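Putative uncharacterized protein PH0242 (Pyrococcus horikoshii, PDB 3VU1) belongs to the oligosaccharyltransferase AglB family, the model holding its C-terminal globular domain with a bound calcium ion. Local coordinates at residues V10-L20 against V239-V247; G302-V311 against V327-K336. All coordinates share one frame; numbering follows the deposited sequence.

Contact 1 of 2, residues V10-L20 against V239-V247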
loop_
_atom_site.group_PDB
_atom_site.type_symbol
_atom_site.label_atom_id
_atom_site.label_comp_id
_atom_site.label_asym_id
_atom_site.label_seq_id
_atom_site.Cartn_x
_atom_site.Cartn_y
_atom_site.Cartn_z
ATOM N N VAL A 10 14.540 17.492 -11.838
ATOM C CA VAL A 10 14.199 17.262 -10.448
ATOM C C VAL A 10 13.326 16.010 -10.378
ATOM O O VAL A 10 12.220 15.997 -10.911
ATOM C CB VAL A 10 13.446 18.487 -9.872
ATOM C CG1 VAL A 10 13.170 18.310 -8.384
ATOM C CG2 VAL A 10 14.244 19.763 -10.122
ATOM N N THR A 11 13.822 14.958 -9.723
ATOM C CA THR A 11 13.088 13.684 -9.645
ATOM C C THR A 11 11.970 13.775 -8.639
ATOM O O THR A 11 10.920 13.148 -8.819
ATOM C CB THR A 11 13.976 12.509 -9.214
ATOM O OG1 THR A 11 14.528 12.772 -7.916
ATOM C CG2 THR A 11 15.075 12.281 -10.195
ATOM N N GLY A 12 12.213 14.549 -7.578
ATOM C CA GLY A 12 11.251 14.725 -6.495
ATOM C C GLY A 12 11.793 14.185 -5.189
ATOM O O GLY A 12 11.334 14.571 -4.117
ATOM N N TRP A 13 12.800 13.322 -5.274
ATOM C CA TRP A 13 13.320 12.629 -4.084
ATOM C C TRP A 13 13.894 13.499 -3.018
ATOM O O TRP A 13 13.732 13.220 -1.822
ATOM C CB TRP A 13 14.347 11.560 -4.483
ATOM C CG TRP A 13 13.688 10.292 -4.920
ATOM C CD1 TRP A 13 13.363 9.886 -6.219
ATOM C CD2 TRP A 13 13.205 9.230 -4.054
ATOM N NE1 TRP A 13 12.751 8.647 -6.216
ATOM C CE2 TRP A 13 12.608 8.207 -4.941
ATOM C CE3 TRP A 13 13.226 9.012 -2.698
ATOM C CZ2 TRP A 13 12.062 7.049 -4.448
ATOM C CZ3 TRP A 13 12.673 7.824 -2.207
ATOM C CH2 TRP A 13 12.112 6.871 -3.055
ATOM N N GLU A 14 14.612 14.537 -3.431
ATOM C CA GLU A 14 15.258 15.423 -2.463
ATOM C C GLU A 14 14.186 16.154 -1.675
ATOM O O GLU A 14 14.285 16.246 -0.442
ATOM C CB GLU A 14 16.217 16.402 -3.137
ATOM C CG GLU A 14 17.136 15.742 -4.156
ATOM C CD GLU A 14 18.305 16.610 -4.577
ATOM O OE1 GLU A 14 18.209 17.876 -4.579
ATOM O OE2 GLU A 14 19.334 16.005 -4.928
ATOM N N GLN A 15 13.149 16.622 -2.384
ATOM C CA GLN A 15 12.035 17.308 -1.759
ATOM C C GLN A 15 11.210 16.394 -0.857
ATOM O O GLN A 15 10.724 16.808 0.204
ATOM C CB GLN A 15 11.127 17.933 -2.810
ATOM C CG GLN A 15 11.744 19.106 -3.532
ATOM C CD GLN A 15 12.799 18.684 -4.555
ATOM O OE1 GLN A 15 12.784 17.565 -5.091
ATOM N NE2 GLN A 15 13.719 19.580 -4.821
ATOM N N ALA A 16 11.037 15.152 -1.291
ATOM C CA ALA A 16 10.226 14.186 -0.552
ATOM C C ALA A 16 10.872 13.816 0.754
ATOM O O ALA A 16 10.201 13.785 1.778
ATOM C CB ALA A 16 9.940 12.949 -1.393
ATOM N N LEU A 17 12.170 13.543 0.745
ATOM C CA LEU A 17 12.839 13.199 2.002
ATOM C C LEU A 17 12.833 14.363 2.958
ATOM O O LEU A 17 12.675 14.157 4.165
ATOM C CB LEU A 17 14.269 12.718 1.788
ATOM C CG LEU A 17 14.427 11.388 1.071
ATOM C CD1 LEU A 17 15.796 10.836 1.444
ATOM C CD2 LEU A 17 13.324 10.405 1.435
ATOM N N LYS A 18 13.020 15.571 2.420
ATOM C CA LYS A 18 12.990 16.786 3.219
ATOM C C LYS A 18 11.625 16.881 3.897
ATOM O O LYS A 18 11.539 17.117 5.104
ATOM C CB LYS A 18 13.272 18.023 2.362
ATOM C CG LYS A 18 13.202 19.359 3.096
ATOM C CD LYS A 18 12.899 20.436 2.059
ATOM C CE LYS A 18 12.272 21.707 2.634
ATOM N NZ LYS A 18 13.205 22.452 3.529
ATOM N N TRP A 19 10.573 16.656 3.114
ATOM C CA TRP A 19 9.212 16.639 3.611
ATOM C C TRP A 19 9.052 15.635 4.705
ATOM O O TRP A 19 8.564 15.984 5.780
ATOM C CB TRP A 19 8.204 16.379 2.482
ATOM C CG TRP A 19 6.804 16.595 2.979
ATOM C CD1 TRP A 19 6.126 17.802 3.071
ATOM C CD2 TRP A 19 5.893 15.599 3.554
ATOM N NE1 TRP A 19 4.894 17.627 3.631
ATOM C CE2 TRP A 19 4.683 16.336 3.949
ATOM C CE3 TRP A 19 5.955 14.242 3.786
ATOM C CZ2 TRP A 19 3.580 15.705 4.536
ATOM C CZ3 TRP A 19 4.838 13.609 4.380
ATOM C CH2 TRP A 19 3.676 14.330 4.740
ATOM N N LEU A 20 9.469 14.386 4.459
ATOM C CA LEU A 20 9.357 13.346 5.473
ATOM C C LEU A 20 10.047 13.731 6.770
ATOM O O LEU A 20 9.440 13.608 7.828
ATOM C CB LEU A 20 9.861 11.994 4.979
ATOM C CG LEU A 20 8.929 11.209 4.052
ATOM C CD1 LEU A 20 9.681 10.054 3.425
ATOM C CD2 LEU A 20 7.694 10.680 4.745
ATOM N N VAL A 239 -0.095 12.514 0.590
ATOM C CA VAL A 239 0.161 13.594 1.537
ATOM C C VAL A 239 1.188 14.609 1.031
ATOM O O VAL A 239 1.308 15.685 1.614
ATOM C CB VAL A 239 0.624 13.072 2.907
ATOM C CG1 VAL A 239 -0.537 12.425 3.644
ATOM C CG2 VAL A 239 1.811 12.113 2.743
ATOM N N TYR A 240 1.944 14.260 -0.013
ATOM C CA TYR A 240 2.964 15.142 -0.592
ATOM C C TYR A 240 3.327 14.618 -1.957
ATOM O O TYR A 240 3.396 13.399 -2.152
ATOM C CB TYR A 240 4.224 15.190 0.274
ATOM C CG TYR A 240 5.261 16.173 -0.214
ATOM C CD1 TYR A 240 6.403 15.754 -0.902
ATOM C CD2 TYR A 240 5.105 17.527 0.018
ATOM C CE1 TYR A 240 7.351 16.672 -1.342
ATOM C CE2 TYR A 240 6.036 18.446 -0.402
ATOM C CZ TYR A 240 7.152 18.035 -1.088
ATOM O OH TYR A 240 8.042 19.013 -1.503
ATOM N N GLN A 241 3.537 15.537 -2.894
ATOM C CA GLN A 241 4.059 15.228 -4.225
ATOM C C GLN A 241 4.992 16.294 -4.758
ATOM O O GLN A 241 4.873 17.476 -4.430
ATOM C CB GLN A 241 2.979 14.954 -5.273
ATOM C CG GLN A 241 1.733 15.815 -5.218
ATOM C CD GLN A 241 0.510 15.059 -5.726
ATOM O OE1 GLN A 241 -0.433 14.768 -4.960
ATOM N NE2 GLN A 241 0.534 14.698 -7.019
ATOM N N TYR A 242 5.927 15.844 -5.587
ATOM C CA TYR A 242 6.936 16.683 -6.155
ATOM C C TYR A 242 7.614 15.924 -7.278
ATOM O O TYR A 242 8.013 14.753 -7.126
ATOM C CB TYR A 242 7.945 17.134 -5.100
ATOM C CG TYR A 242 8.537 18.445 -5.512
ATOM C CD1 TYR A 242 8.043 19.666 -5.007
ATOM C CD2 TYR A 242 9.537 18.487 -6.490
ATOM C CE1 TYR A 242 8.576 20.881 -5.442
ATOM C CE2 TYR A 242 10.076 19.684 -6.921
ATOM C CZ TYR A 242 9.598 20.869 -6.405
ATOM O OH TYR A 242 10.165 22.019 -6.880
ATOM N N GLY A 243 7.746 16.577 -8.423
ATOM C CA GLY A 243 8.401 15.926 -9.536
ATOM C C GLY A 243 7.695 14.631 -9.853
ATOM O O GLY A 243 6.493 14.632 -10.145
ATOM N N SER A 244 8.438 13.529 -9.772
ATOM C CA SER A 244 7.914 12.200 -10.061
ATOM C C SER A 244 7.750 11.359 -8.783
ATOM O O SER A 244 7.786 10.133 -8.853
ATOM C CB SER A 244 8.883 11.478 -10.961
ATOM O OG SER A 244 8.990 12.098 -12.210
ATOM N N VAL A 245 7.603 12.004 -7.627
ATOM C CA VAL A 245 7.462 11.287 -6.393
ATOM C C VAL A 245 6.142 11.667 -5.708
ATOM O O VAL A 245 5.861 12.855 -5.479
ATOM C CB VAL A 245 8.623 11.578 -5.408
ATOM C CG1 VAL A 245 8.349 10.967 -4.053
ATOM C CG2 VAL A 245 9.954 11.059 -5.926
ATOM N N ILE A 246 5.340 10.652 -5.366
ATOM C CA ILE A 246 4.169 10.834 -4.529
ATOM C C ILE A 246 4.386 10.055 -3.225
ATOM O O ILE A 246 4.679 8.850 -3.250
ATOM C CB ILE A 246 2.882 10.342 -5.242
ATOM C CG1 ILE A 246 2.832 10.873 -6.705
ATOM C CG2 ILE A 246 1.670 10.728 -4.408
ATOM C CD1 ILE A 246 1.728 10.362 -7.625
ATOM N N VAL A 247 4.246 10.739 -2.090
ATOM C CA VAL A 247 4.263 10.091 -0.772
ATOM C C VAL A 247 2.847 9.784 -0.318
ATOM O O VAL A 247 2.055 10.702 -0.110
ATOM C CB VAL A 247 4.913 11.024 0.277
ATOM C CG1 VAL A 247 4.944 10.395 1.671
ATOM C CG2 VAL A 247 6.304 11.405 -0.175
#
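Trp19 and Tyr240 lie face against face at the C-terminal part of segment 10-20. The five-membered ring of Trp19 and the Tyr240 ring form an offset stack with centroids 4.1 Å apart and planes tilted by 16°. The two side chains run past each other in opposite directions, each laying its CB over the partner's ring; Trp19 CB sits 3.8 Å from the centroid of Tyr240. With CG of Trp19 anti to the backbone N (chi1 -171°), the indole reaches beyond the tyrosine, where its CH2 meets Val239 CG2 at 3.5 Å. A classic beta bulge, in which Val239 and Tyr240 both face Val247, allows these consecutive residues to be directed at the same indole.

One turn earlier, Gln15 bends at chi2 (75°) and spreads itself over Tyr242. Its CG stands above the ring centre, 3.7 Å from the Tyr242 centroid, and its amide is stacked nearly parallel to the ring. Val10 comes instead to the edge, its CG1 3.7 Å from Tyr242 CE2. The branches of Val245 divide their work: CG2 makes a CH-pi contact over the five-membered ring of Trp13, while CG1 meets Ala16 CB at 3.7 Å. Trp13 itself continues into an aromatic cluster with Trp34, Tyr36 and Tyr90.

At the helix start, Ser244 N donates to Thr11 O over 2.7 Å, arriving above the carbonyl plane. Next to it the N-cap residue Gly12 lies close over the backbone of the hairpin turn, with its CA-H directed at Tyr242 O.

This is alpha/beta layer packing: helix 13-23 rests on a beta hairpin with a type II' turn, which contributes two neighbouring strands to a mixed four-stranded sheet.

Contact 2 of 2, residues G302-V311 against V327-K336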
loop_
_atom_site.group_PDB
_atom_site.type_symbol
_atom_site.label_atom_id
_atom_site.label_comp_id
_atom_site.label_asym_id
_atom_site.label_seq_id
_atom_site.Cartn_x
_atom_site.Cartn_y
_atom_site.Cartn_z
ATOM N N GLY A 302 -7.844 22.228 15.009
ATOM C CA GLY A 302 -6.476 22.222 14.513
ATOM C C GLY A 302 -5.801 20.891 14.777
ATOM O O GLY A 302 -6.011 19.923 14.044
ATOM N N THR A 303 -4.996 20.838 15.832
ATOM C CA THR A 303 -4.301 19.615 16.209
ATOM C C THR A 303 -4.680 19.207 17.626
ATOM O O THR A 303 -4.227 18.187 18.101
ATOM C CB THR A 303 -2.746 19.708 16.064
ATOM O OG1 THR A 303 -2.190 20.457 17.157
ATOM C CG2 THR A 303 -2.300 20.325 14.681
ATOM N N LYS A 304 -5.519 19.998 18.289
ATOM C CA LYS A 304 -6.023 19.670 19.616
ATOM C C LYS A 304 -7.301 18.820 19.549
ATOM O O LYS A 304 -8.260 19.186 18.861
ATOM C CB LYS A 304 -6.302 20.961 20.389
ATOM C CG LYS A 304 -7.032 20.791 21.726
ATOM C CD LYS A 304 -7.070 22.110 22.501
ATOM C CE LYS A 304 -5.668 22.578 22.889
ATOM N NZ LYS A 304 -5.644 23.978 23.394
ATOM N N ILE A 305 -7.310 17.704 20.285
ATOM C CA ILE A 305 -8.468 16.804 20.378
ATOM C C ILE A 305 -9.365 17.223 21.538
ATOM O O ILE A 305 -8.971 17.148 22.688
ATOM C CB ILE A 305 -8.044 15.317 20.534
ATOM C CG1 ILE A 305 -7.071 14.907 19.408
ATOM C CG2 ILE A 305 -9.269 14.404 20.567
ATOM C CD1 ILE A 305 -6.327 13.595 19.620
ATOM N N ILE A 306 -10.585 17.643 21.225
ATOM C CA ILE A 306 -11.499 18.198 22.226
ATOM C C ILE A 306 -12.590 17.235 22.736
ATOM O O ILE A 306 -13.220 17.495 23.759
ATOM C CB ILE A 306 -12.114 19.524 21.728
ATOM C CG1 ILE A 306 -13.205 19.268 20.680
ATOM C CG2 ILE A 306 -11.011 20.439 21.196
ATOM C CD1 ILE A 306 -13.701 20.523 19.995
ATOM N N LYS A 307 -12.817 16.125 22.046
ATOM C CA LYS A 307 -13.722 15.111 22.583
ATOM C C LYS A 307 -13.462 13.764 21.919
ATOM O O LYS A 307 -13.169 13.713 20.728
ATOM C CB LYS A 307 -15.186 15.533 22.398
ATOM C CG LYS A 307 -16.085 15.154 23.562
ATOM C CD LYS A 307 -17.567 15.188 23.200
ATOM C CE LYS A 307 -18.407 14.766 24.400
ATOM N NZ LYS A 307 -19.612 13.975 24.017
ATOM N N ARG A 308 -13.544 12.684 22.693
ATOM C CA ARG A 308 -13.471 11.337 22.137
ATOM C C ARG A 308 -14.812 10.676 22.375
ATOM O O ARG A 308 -15.276 10.599 23.516
ATOM C CB ARG A 308 -12.365 10.499 22.786
ATOM C CG ARG A 308 -10.954 10.988 22.528
ATOM C CD ARG A 308 -9.989 10.527 23.615
ATOM N NE ARG A 308 -8.618 10.955 23.316
ATOM C CZ ARG A 308 -8.077 12.116 23.705
ATOM N NH1 ARG A 308 -8.783 12.989 24.424
ATOM N NH2 ARG A 308 -6.822 12.403 23.369
ATOM N N ILE A 309 -15.425 10.198 21.296
ATOM C CA ILE A 309 -16.747 9.603 21.358
ATOM C C ILE A 309 -16.723 8.212 20.753
ATOM O O ILE A 309 -16.391 8.044 19.571
ATOM C CB ILE A 309 -17.796 10.454 20.596
ATOM C CG1 ILE A 309 -17.685 11.922 20.991
ATOM C CG2 ILE A 309 -19.208 9.917 20.827
ATOM C CD1 ILE A 309 -18.085 12.857 19.878
ATOM N N LYS A 310 -17.089 7.226 21.566
ATOM C CA LYS A 310 -17.248 5.855 21.108
ATOM C C LYS A 310 -18.561 5.728 20.321
ATOM O O LYS A 310 -19.631 6.037 20.829
ATOM C CB LYS A 310 -17.186 4.885 22.294
ATOM C CG LYS A 310 -17.752 3.519 21.987
ATOM C CD LYS A 310 -17.427 2.460 23.026
ATOM C CE LYS A 310 -18.306 1.244 22.714
ATOM N NZ LYS A 310 -17.903 -0.032 23.365
ATOM N N VAL A 311 -18.474 5.275 19.077
ATOM C CA VAL A 311 -19.646 5.209 18.213
ATOM C C VAL A 311 -19.982 3.802 17.770
ATOM O O VAL A 311 -20.930 3.615 17.004
ATOM C CB VAL A 311 -19.503 6.080 16.915
ATOM C CG1 VAL A 311 -19.310 7.551 17.262
ATOM C CG2 VAL A 311 -18.399 5.580 15.963
ATOM N N VAL A 327 -23.797 3.937 12.108
ATOM C CA VAL A 327 -23.584 4.468 13.452
ATOM C C VAL A 327 -24.469 5.671 13.676
ATOM O O VAL A 327 -24.940 6.278 12.706
ATOM C CB VAL A 327 -22.110 4.863 13.738
ATOM C CG1 VAL A 327 -21.186 3.667 13.605
ATOM C CG2 VAL A 327 -21.645 6.007 12.845
ATOM N N ASN A 328 -24.695 5.998 14.954
ATOM C CA ASN A 328 -25.390 7.224 15.380
ATOM C C ASN A 328 -24.496 8.064 16.260
ATOM O O ASN A 328 -23.987 7.582 17.253
ATOM C CB ASN A 328 -26.661 6.880 16.141
ATOM C CG ASN A 328 -27.777 6.496 15.217
ATOM O OD1 ASN A 328 -27.947 5.331 14.900
ATOM N ND2 ASN A 328 -28.507 7.485 14.721
ATOM N N VAL A 329 -24.307 9.324 15.913
ATOM C CA VAL A 329 -23.350 10.136 16.632
ATOM C C VAL A 329 -23.825 11.575 16.802
ATOM O O VAL A 329 -24.439 12.151 15.905
ATOM C CB VAL A 329 -21.952 10.067 15.948
ATOM C CG1 VAL A 329 -21.964 10.658 14.527
ATOM C CG2 VAL A 329 -20.878 10.714 16.821
ATOM N N THR A 330 -23.546 12.150 17.963
ATOM C CA THR A 330 -23.730 13.574 18.133
ATOM C C THR A 330 -22.360 14.227 18.063
ATOM O O THR A 330 -21.556 14.095 18.996
ATOM C CB THR A 330 -24.412 13.919 19.473
ATOM O OG1 THR A 330 -25.613 13.137 19.622
ATOM C CG2 THR A 330 -24.757 15.406 19.509
ATOM N N LEU A 331 -22.093 14.915 16.954
ATOM C CA LEU A 331 -20.831 15.619 16.765
ATOM C C LEU A 331 -20.849 17.024 17.368
ATOM O O LEU A 331 -21.636 17.856 16.944
ATOM C CB LEU A 331 -20.518 15.740 15.270
ATOM C CG LEU A 331 -20.597 14.480 14.409
ATOM C CD1 LEU A 331 -20.358 14.866 12.973
ATOM C CD2 LEU A 331 -19.582 13.438 14.846
ATOM N N PRO A 332 -19.941 17.314 18.318
ATOM C CA PRO A 332 -19.856 18.670 18.840
ATOM C C PRO A 332 -19.277 19.575 17.786
ATOM O O PRO A 332 -18.712 19.087 16.804
ATOM C CB PRO A 332 -18.839 18.544 19.969
ATOM C CG PRO A 332 -17.941 17.435 19.542
ATOM C CD PRO A 332 -18.825 16.468 18.797
ATOM N N THR A 333 -19.393 20.880 17.998
ATOM C CA THR A 333 -18.811 21.863 17.082
ATOM C C THR A 333 -17.283 21.747 17.197
ATOM O O THR A 333 -16.768 21.549 18.294
ATOM C CB THR A 333 -19.269 23.302 17.443
ATOM O OG1 THR A 333 -18.853 23.556 18.771
ATOM C CG2 THR A 333 -20.802 23.452 17.436
ATOM N N ALA A 334 -16.579 21.864 16.075
ATOM C CA ALA A 334 -15.133 21.648 15.997
ATOM C C ALA A 334 -14.719 21.881 14.570
ATOM O O ALA A 334 -15.573 21.935 13.689
ATOM C CB ALA A 334 -14.779 20.224 16.380
ATOM N N GLN A 335 -13.419 22.010 14.319
ATOM C CA GLN A 335 -12.960 22.245 12.953
ATOM C C GLN A 335 -13.100 21.007 12.064
ATOM O O GLN A 335 -13.499 21.128 10.916
ATOM C CB GLN A 335 -11.518 22.758 12.923
ATOM C CG GLN A 335 -11.000 22.916 11.492
ATOM C CD GLN A 335 -9.550 23.343 11.394
ATOM O OE1 GLN A 335 -9.053 23.571 10.292
ATOM N NE2 GLN A 335 -8.865 23.481 12.534
ATOM N N LYS A 336 -12.763 19.831 12.590
ATOM C CA LYS A 336 -12.848 18.612 11.800
ATOM C C LYS A 336 -13.088 17.370 12.655
ATOM O O LYS A 336 -12.871 17.396 13.867
ATOM C CB LYS A 336 -11.602 18.430 10.937
ATOM C CG LYS A 336 -10.303 18.298 11.705
ATOM C CD LYS A 336 -9.189 17.944 10.740
ATOM C CE LYS A 336 -7.824 18.020 11.407
ATOM N NZ LYS A 336 -6.779 17.734 10.384
#
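Val311 fits against two valines of the facing strand, and here the contact is tightest. Its CG1, held anti to the carbonyl carbon (chi1 -61°), meets Val329 CG2 at 3.6 Å, while CG2 turns obliquely toward Val327 CG1 at 4.1 Å. Val327 CG1 also packs against the backbone, 3.4 Å from Val311 O. Both facing valines are buried, flanked within their own sheet by Leu281 (at Val327) and Leu279 (at Val329) of strand 275-285. Val311 leans on Leu295 of strand 293-301, so each sheet adds a leucine or two to the cluster.

Ile309 marks the transition. It reaches tip to tip toward Pro332, with its CD1 3.8 Å from Pro332 CD, and the same methyl also touches Thr330 O. Its CG2 branch keeps a longer contact with Val329.

From Pro332 on the chain has left its strand and the packing thins toward solvent. Lys307 comes no nearer than 4.3 Å, from its CD to Pro332 CG. Ile306, though exposed, still sends CD1 across to Ala334 CB at 3.8 Å. At the far end, Lys336 passes its CE by Gly302 O at 3.7 Å, and its NZ continues to a weak, long ion pair with Glu485.

The segments 304-311 and 327-331 run nearly antiparallel (160°), their axes 7.6 Å apart at closest approach, and meet through side chains rather than as hydrogen-bonded neighbours. Strand 304-314 takes its backbone bonds from strand 293-301, whereas strand 325-331 pairs with strand 275-285. Such packing of two antiparallel sheets, joined where the chain crosses at 332-336, is consistent with a beta sandwich in the Peripheral 1 domain, whose edge these two end strands close.

Contacts 1 and 2 follow in series along the chain: 10-20 against 239-247 closes before 302-311 meets 327-336. Their centres are about 32 Å apart and their nearest atoms about 11 Å, so neither touches the other. They illustrate two scales of closure, since 218 residues, including the Insert domain, separate the segments of contact 1, but only 15 those of contact 2. Both connections contribute to the calcium site: Glu76 belongs to the long one, His319 and Glu322 to the short one. Ala285, the fourth residue at the ion, comes from the chain between the two contacts and ends strand 275-285, the sheet neighbour of strand 325-331.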